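Local coordinates for serine proteinase inhibitor A (Sagittaria sagittifolia, PDB 3E8L), which probably inhibits trypsin and chymotrypsin simultaneously through two reactive sites, and kallikrein weakly, at residues A[95-104]-A[118-129]. The protein carries 2 engineered substitutions. Numbering follows the deposited sequence.
Sequences LICDTAWSIG and TAGDYFYLNNFS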
ATOM      1  N   LEU A  95      -8.062  -7.956 -13.906  1.00 19.98           N
ATOM      2  CA  LEU A  95      -7.816  -6.531 -13.575  1.00 19.33           C
ATOM      3  C   LEU A  95      -8.505  -6.024 -12.302  1.00 19.52           C
ATOM      4  O   LEU A  95      -8.143  -4.977 -11.785  1.00 19.63           O
ATOM      5  CB  LEU A  95      -7.999  -5.588 -14.769  1.00 18.37           C
ATOM      6  CG  LEU A  95      -7.089  -5.847 -15.981  1.00 18.73           C
ATOM      7  CD1 LEU A  95      -7.261  -4.762 -17.025  1.00 15.99           C
ATOM      8  CD2 LEU A  95      -5.606  -5.998 -15.584  1.00 17.80           C
ATOM      9  N   ILE A  96      -9.464  -6.781 -11.774  1.00 19.64           N
ATOM     10  CA  ILE A  96     -10.012  -6.460 -10.467  1.00 20.08           C
ATOM     11  C   ILE A  96      -8.976  -6.695  -9.315  1.00 21.27           C
ATOM     12  O   ILE A  96      -9.135  -6.178  -8.199  1.00 21.82           O
ATOM     13  CB  ILE A  96     -11.375  -7.171 -10.246  1.00 19.71           C
ATOM     14  CG1 ILE A  96     -12.221  -6.434  -9.184  1.00 18.81           C
ATOM     15  CG2 ILE A  96     -11.170  -8.669  -9.962  1.00 19.93           C
ATOM     16  CD1 ILE A  96     -13.490  -7.166  -8.709  1.00 13.74           C
ATOM     17  N   CYS A  97      -7.893  -7.387  -9.594  1.00 21.88           N
ATOM     18  CA  CYS A  97      -6.921  -7.672  -8.563  1.00 22.41           C
ATOM     19  C   CYS A  97      -5.601  -6.918  -8.718  1.00 23.02           C
ATOM     20  O   CYS A  97      -5.097  -6.804  -9.808  1.00 23.25           O
ATOM     21  CB  CYS A  97      -6.657  -9.186  -8.534  1.00 22.59           C
ATOM     22  SG  CYS A  97      -8.042 -10.225  -8.060  1.00 24.11           S
ATOM     23  N   ASP A  98      -5.045  -6.412  -7.619  1.00 23.57           N
ATOM     24  CA  ASP A  98      -3.674  -5.952  -7.600  1.00 24.87           C
ATOM     25  C   ASP A  98      -2.792  -7.078  -7.072  1.00 24.87           C
ATOM     26  O   ASP A  98      -3.255  -8.189  -6.853  1.00 24.89           O
ATOM     27  CB  ASP A  98      -3.501  -4.656  -6.801  1.00 25.59           C
ATOM     28  CG  ASP A  98      -3.881  -4.800  -5.345  1.00 28.83           C
ATOM     29  OD1 ASP A  98      -3.441  -5.768  -4.699  1.00 30.02           O
ATOM     30  OD2 ASP A  98      -4.607  -3.928  -4.836  1.00 31.61           O
ATOM     31  N   THR A  99      -1.518  -6.783  -6.887  1.00 25.30           N
ATOM     32  CA  THR A  99      -0.514  -7.766  -6.539  1.00 25.74           C
ATOM     33  C   THR A  99       0.416  -7.216  -5.431  1.00 26.42           C
ATOM     34  O   THR A  99       1.517  -7.739  -5.212  1.00 26.96           O
ATOM     35  CB  THR A  99       0.335  -8.175  -7.794  1.00 25.36           C
ATOM     36  OG1 THR A  99       1.032  -7.026  -8.285  1.00 26.19           O
ATOM     37  CG2 THR A  99      -0.526  -8.742  -8.903  1.00 24.10           C
ATOM     38  N   ALA A 100      -0.014  -6.156  -4.749  1.00 26.81           N
ATOM     39  CA  ALA A 100       0.812  -5.548  -3.702  1.00 27.16           C
ATOM     40  C   ALA A 100       0.873  -6.470  -2.476  1.00 27.41           C
ATOM     41  O   ALA A 100      -0.089  -7.183  -2.176  1.00 27.91           O
ATOM     42  CB  ALA A 100       0.280  -4.180  -3.338  1.00 26.58           C
ATOM     43  N   TRP A 101       2.002  -6.468  -1.787  1.00 27.11           N
ATOM     44  CA  TRP A 101       2.174  -7.276  -0.595  1.00 27.37           C
ATOM     45  C   TRP A 101       1.478  -6.627   0.566  1.00 28.00           C
ATOM     46  O   TRP A 101       1.371  -5.400   0.612  1.00 28.15           O
ATOM     47  CB  TRP A 101       3.654  -7.365  -0.224  1.00 26.68           C
ATOM     48  CG  TRP A 101       4.489  -8.205  -1.091  1.00 26.02           C
ATOM     49  CD1 TRP A 101       4.239  -8.568  -2.387  1.00 26.98           C
ATOM     50  CD2 TRP A 101       5.763  -8.772  -0.752  1.00 25.33           C
ATOM     51  NE1 TRP A 101       5.272  -9.356  -2.863  1.00 27.05           N
ATOM     52  CE2 TRP A 101       6.221  -9.483  -1.878  1.00 25.22           C
ATOM     53  CE3 TRP A 101       6.550  -8.763   0.398  1.00 24.75           C
ATOM     54  CZ2 TRP A 101       7.426 -10.169  -1.880  1.00 24.33           C
ATOM     55  CZ3 TRP A 101       7.750  -9.436   0.384  1.00 24.25           C
ATOM     56  CH2 TRP A 101       8.173 -10.133  -0.739  1.00 24.08           C
ATOM     57  N   SER A 102       1.025  -7.430   1.534  1.00 29.04           N
ATOM     58  CA  SER A 102       0.694  -6.848   2.844  1.00 29.78           C
ATOM     59  C   SER A 102       0.724  -7.783   4.043  1.00 30.19           C
ATOM     60  O   SER A 102       0.781  -9.003   3.892  1.00 31.27           O
ATOM     61  CB  SER A 102      -0.616  -6.042   2.797  1.00 29.65           C
ATOM     62  OG  SER A 102      -1.688  -6.844   2.453  1.00 29.53           O
ATOM     63  N   ILE A 103       0.726  -7.184   5.231  1.00 30.21           N
ATOM     64  CA  ILE A 103       0.658  -7.912   6.471  1.00 30.33           C
ATOM     65  C   ILE A 103      -0.739  -8.473   6.621  1.00 30.47           C
ATOM     66  O   ILE A 103      -1.723  -7.750   6.642  1.00 30.78           O
ATOM     67  CB  ILE A 103       0.946  -7.016   7.668  1.00 30.22           C
ATOM     68  CG1 ILE A 103       2.200  -6.193   7.415  1.00 30.42           C
ATOM     69  CG2 ILE A 103       1.128  -7.868   8.920  1.00 30.67           C
ATOM     70  CD1 ILE A 103       2.323  -5.026   8.321  1.00 31.13           C
ATOM     71  N   GLY A 104      -0.825  -9.775   6.725  1.00 30.94           N
ATOM     72  CA  GLY A 104      -2.118 -10.406   6.823  1.00 31.78           C
ATOM     73  C   GLY A 104      -2.546 -10.614   8.255  1.00 32.04           C
ATOM     74  O   GLY A 104      -1.712 -10.680   9.170  1.00 32.27           O
ATOM     75  N   THR A 118       0.877 -11.479   2.721  1.00 26.65           N
ATOM     76  CA  THR A 118       0.051 -11.892   1.596  1.00 26.92           C
ATOM     77  C   THR A 118       0.392 -11.004   0.405  1.00 27.06           C
ATOM     78  O   THR A 118       1.173 -10.052   0.546  1.00 27.99           O
ATOM     79  CB  THR A 118      -1.476 -11.874   1.931  1.00 26.46           C
ATOM     80  OG1 THR A 118      -1.894 -10.538   2.238  1.00 27.25           O
ATOM     81  CG2 THR A 118      -1.774 -12.775   3.109  1.00 25.43           C
ATOM     82  N   ALA A 119      -0.161 -11.321  -0.760  1.00 26.29           N
ATOM     83  CA  ALA A 119       0.018 -10.488  -1.921  1.00 26.20           C
ATOM     84  C   ALA A 119      -1.253 -10.487  -2.711  1.00 26.43           C
ATOM     85  O   ALA A 119      -1.798 -11.549  -3.037  1.00 27.09           O
ATOM     86  CB  ALA A 119       1.154 -11.011  -2.784  1.00 26.73           C
ATOM     87  N   GLY A 120      -1.723  -9.297  -3.045  1.00 25.93           N
ATOM     88  CA  GLY A 120      -2.878  -9.162  -3.905  1.00 25.44           C
ATOM     89  C   GLY A 120      -4.151  -8.971  -3.117  1.00 25.38           C
ATOM     90  O   GLY A 120      -4.308  -9.533  -2.036  1.00 25.80           O
ATOM     91  N   ASP A 121      -5.055  -8.173  -3.663  1.00 25.18           N
ATOM     92  CA  ASP A 121      -6.396  -7.986  -3.096  1.00 25.55           C
ATOM     93  C   ASP A 121      -7.198  -7.243  -4.152  1.00 25.05           C
ATOM     94  O   ASP A 121      -6.637  -6.771  -5.148  1.00 25.45           O
ATOM     95  CB  ASP A 121      -6.326  -7.165  -1.795  1.00 25.18           C
ATOM     96  CG  ASP A 121      -7.414  -7.531  -0.787  1.00 26.14           C
ATOM     97  OD1 ASP A 121      -8.410  -8.193  -1.134  1.00 24.56           O
ATOM     98  OD2 ASP A 121      -7.266  -7.124   0.384  1.00 28.13           O
ATOM     99  N   TYR A 122      -8.506  -7.159  -3.962  1.00 24.51           N
ATOM    100  CA  TYR A 122      -9.341  -6.360  -4.840  1.00 23.55           C
ATOM    101  C   TYR A 122      -8.742  -4.958  -4.932  1.00 23.61           C
ATOM    102  O   TYR A 122      -8.504  -4.320  -3.902  1.00 23.93           O
ATOM    103  CB  TYR A 122     -10.741  -6.303  -4.258  1.00 22.97           C
ATOM    104  CG  TYR A 122     -11.465  -7.627  -4.280  1.00 23.19           C
ATOM    105  CD1 TYR A 122     -11.792  -8.243  -5.499  1.00 23.29           C
ATOM    106  CD2 TYR A 122     -11.850  -8.261  -3.100  1.00 22.72           C
ATOM    107  CE1 TYR A 122     -12.467  -9.440  -5.543  1.00 22.48           C
ATOM    108  CE2 TYR A 122     -12.540  -9.483  -3.131  1.00 22.43           C
ATOM    109  CZ  TYR A 122     -12.835 -10.063  -4.362  1.00 23.15           C
ATOM    110  OH  TYR A 122     -13.508 -11.255  -4.443  1.00 24.02           O
ATOM    111  N   PHE A 123      -8.475  -4.476  -6.145  1.00 23.41           N
ATOM    112  CA  PHE A 123      -7.735  -3.212  -6.302  1.00 23.34           C
ATOM    113  C   PHE A 123      -8.344  -2.066  -5.498  1.00 24.08           C
ATOM    114  O   PHE A 123      -7.611  -1.204  -5.009  1.00 24.09           O
ATOM    115  CB  PHE A 123      -7.638  -2.789  -7.765  1.00 22.69           C
ATOM    116  CG  PHE A 123      -8.924  -2.232  -8.317  1.00 21.37           C
ATOM    117  CD1 PHE A 123      -9.958  -3.085  -8.706  1.00 18.98           C
ATOM    118  CD2 PHE A 123      -9.108  -0.857  -8.430  1.00 19.13           C
ATOM    119  CE1 PHE A 123     -11.149  -2.568  -9.210  1.00 20.48           C
ATOM    120  CE2 PHE A 123     -10.301  -0.333  -8.932  1.00 17.58           C
ATOM    121  CZ  PHE A 123     -11.320  -1.183  -9.315  1.00 17.90           C
ATOM    122  N   TYR A 124      -9.677  -2.067  -5.376  1.00 24.53           N
ATOM    123  CA  TYR A 124     -10.430  -0.931  -4.829  1.00 24.94           C
ATOM    124  C   TYR A 124     -10.314  -0.784  -3.309  1.00 25.96           C
ATOM    125  O   TYR A 124     -10.683   0.256  -2.759  1.00 26.46           O
ATOM    126  CB  TYR A 124     -11.907  -1.000  -5.242  1.00 24.30           C
ATOM    127  CG  TYR A 124     -12.560  -2.342  -4.947  1.00 23.68           C
ATOM    128  CD1 TYR A 124     -12.952  -2.676  -3.656  1.00 22.06           C
ATOM    129  CD2 TYR A 124     -12.782  -3.277  -5.963  1.00 23.12           C
ATOM    130  CE1 TYR A 124     -13.532  -3.890  -3.370  1.00 21.51           C
ATOM    131  CE2 TYR A 124     -13.375  -4.518  -5.685  1.00 21.90           C
ATOM    132  CZ  TYR A 124     -13.756  -4.811  -4.382  1.00 21.24           C
ATOM    133  OH  TYR A 124     -14.339  -6.016  -4.065  1.00 16.86           O
ATOM    134  N   LEU A 125      -9.824  -1.824  -2.633  1.00 27.03           N
ATOM    135  CA  LEU A 125      -9.650  -1.785  -1.181  1.00 28.41           C
ATOM    136  C   LEU A 125      -8.355  -1.051  -0.912  1.00 29.56           C
ATOM    137  O   LEU A 125      -8.061  -0.618   0.210  1.00 29.35           O
ATOM    138  CB  LEU A 125      -9.573  -3.191  -0.602  1.00 28.01           C
ATOM    139  CG  LEU A 125     -10.813  -4.084  -0.741  1.00 29.42           C
ATOM    140  CD1 LEU A 125     -10.530  -5.491  -0.170  1.00 28.78           C
ATOM    141  CD2 LEU A 125     -12.041  -3.457  -0.093  1.00 26.49           C
ATOM    142  N   ASN A 126      -7.571  -0.930  -1.974  1.00 31.00           N
ATOM    143  CA  ASN A 126      -6.301  -0.247  -1.917  1.00 32.36           C
ATOM    144  C   ASN A 126      -5.399  -0.720  -0.770  1.00 31.87           C
ATOM    145  O   ASN A 126      -4.714   0.088  -0.142  1.00 32.57           O
ATOM    146  CB  ASN A 126      -6.540   1.255  -1.831  1.00 32.94           C
ATOM    147  CG  ASN A 126      -5.358   2.036  -2.309  1.00 37.19           C
ATOM    148  OD1 ASN A 126      -4.910   1.847  -3.453  1.00 41.33           O
ATOM    149  ND2 ASN A 126      -4.808   2.906  -1.436  1.00 39.26           N
ATOM    150  N   ASN A 127      -5.409  -2.020  -0.501  1.00 31.47           N
ATOM    151  CA  ASN A 127      -4.631  -2.604   0.604  1.00 31.11           C
ATOM    152  C   ASN A 127      -3.190  -2.873   0.214  1.00 31.07           C
ATOM    153  O   ASN A 127      -2.911  -3.434  -0.852  1.00 31.42           O
ATOM    154  CB  ASN A 127      -5.246  -3.921   1.099  1.00 30.78           C
ATOM    155  CG  ASN A 127      -6.593  -3.728   1.759  1.00 30.70           C
ATOM    156  OD1 ASN A 127      -6.910  -2.645   2.248  1.00 30.90           O
ATOM    157  ND2 ASN A 127      -7.402  -4.774   1.763  1.00 29.48           N
ATOM    158  N   PHE A 128      -2.269  -2.442   1.061  1.00 30.36           N
ATOM    159  CA  PHE A 128      -0.895  -2.859   0.912  1.00 30.62           C
ATOM    160  C   PHE A 128      -0.164  -2.436   2.153  1.00 30.48           C
ATOM    161  O   PHE A 128      -0.593  -1.531   2.854  1.00 30.07           O
ATOM    162  CB  PHE A 128      -0.237  -2.275  -0.339  1.00 29.90           C
ATOM    163  CG  PHE A 128      -0.182  -0.793  -0.354  1.00 31.03           C
ATOM    164  CD1 PHE A 128      -1.281  -0.038  -0.764  1.00 31.00           C
ATOM    165  CD2 PHE A 128       0.974  -0.125   0.014  1.00 31.84           C
ATOM    166  CE1 PHE A 128      -1.231   1.358  -0.776  1.00 29.21           C
ATOM    167  CE2 PHE A 128       1.017   1.276  -0.016  1.00 30.84           C
ATOM    168  CZ  PHE A 128      -0.081   2.004  -0.401  1.00 28.92           C
ATOM    169  N   SER A 129       0.933  -3.119   2.429  1.00 30.31           N
ATOM    170  CA  SER A 129       1.786  -2.707   3.509  1.00 30.03           C
ATOM    171  C   SER A 129       3.074  -2.132   2.935  1.00 30.20           C
ATOM    172  O   SER A 129       3.278  -2.098   1.717  1.00 29.99           O
ATOM    173  CB  SER A 129       2.013  -3.878   4.454  1.00 30.04           C
ATOM    174  OG  SER A 129       0.746  -4.332   4.917  1.00 27.58           O
TER
HETATM  175  O   HOH W   1      -3.502  -5.748  -2.077  1.00 32.52           O
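I96 lays its side chain among three aromatic rings of 118-129: CD1 rests 3.8 Å from CD1 of Y122 and meets the edge of the Y124 ring near its plane, while the side chain crosses that of F123 at about a right angle, I96 CG1 lying 4.0 Å from F123 CE1. With CG1 anti to the backbone N (chi1 -157°), the branch runs out alongside Y122. In this Kunitz-type beta-trefoil inhibitor the two segments pair as antiparallel strands at W101-A119 and S102-T118; a single bridge at C97-Y122 forms a second ladder, the register shifting by one between them, and the loops stay in contact through G120 N, which donates to A100 O (2.8 Å). A chain of another protein covers the aromatic end, where a basic side chain hydrogen-bonds Y124 OH, and C97 is disulfide-linked to C51. The backbone N of F123 donates to I96 O (2.7 Å), an oxygen that also sits at the edge of the F123 ring. D98 N in turn donates to D121 O.

In D98, chi1 of 61° sets CG between the backbone N and the carbonyl carbon, which brings the carboxylate to D121. OD1 takes weak bonds from the N of D121 and the N of A100, and a water 2.6 Å from OD1 donates both to it and to N127 O, tying the two loops together. With an alanine in place of D98, the bridging water is likely to lose its carboxylate partner and D121 N its weak acceptor. The carboxylate of D121 links Y122 N, through OD1, to N127 ND2, through OD2.

At the other end, A100 CB packs on F128 CB, and W101 CD1 lies against A119 CB while its indole meets F87, F89 and F131. S129 N donates to W101 O. The hydroxyl of S129 takes over beyond it, OG accepting the N-H of I103 at 2.9 Å, nearly straight at 167°.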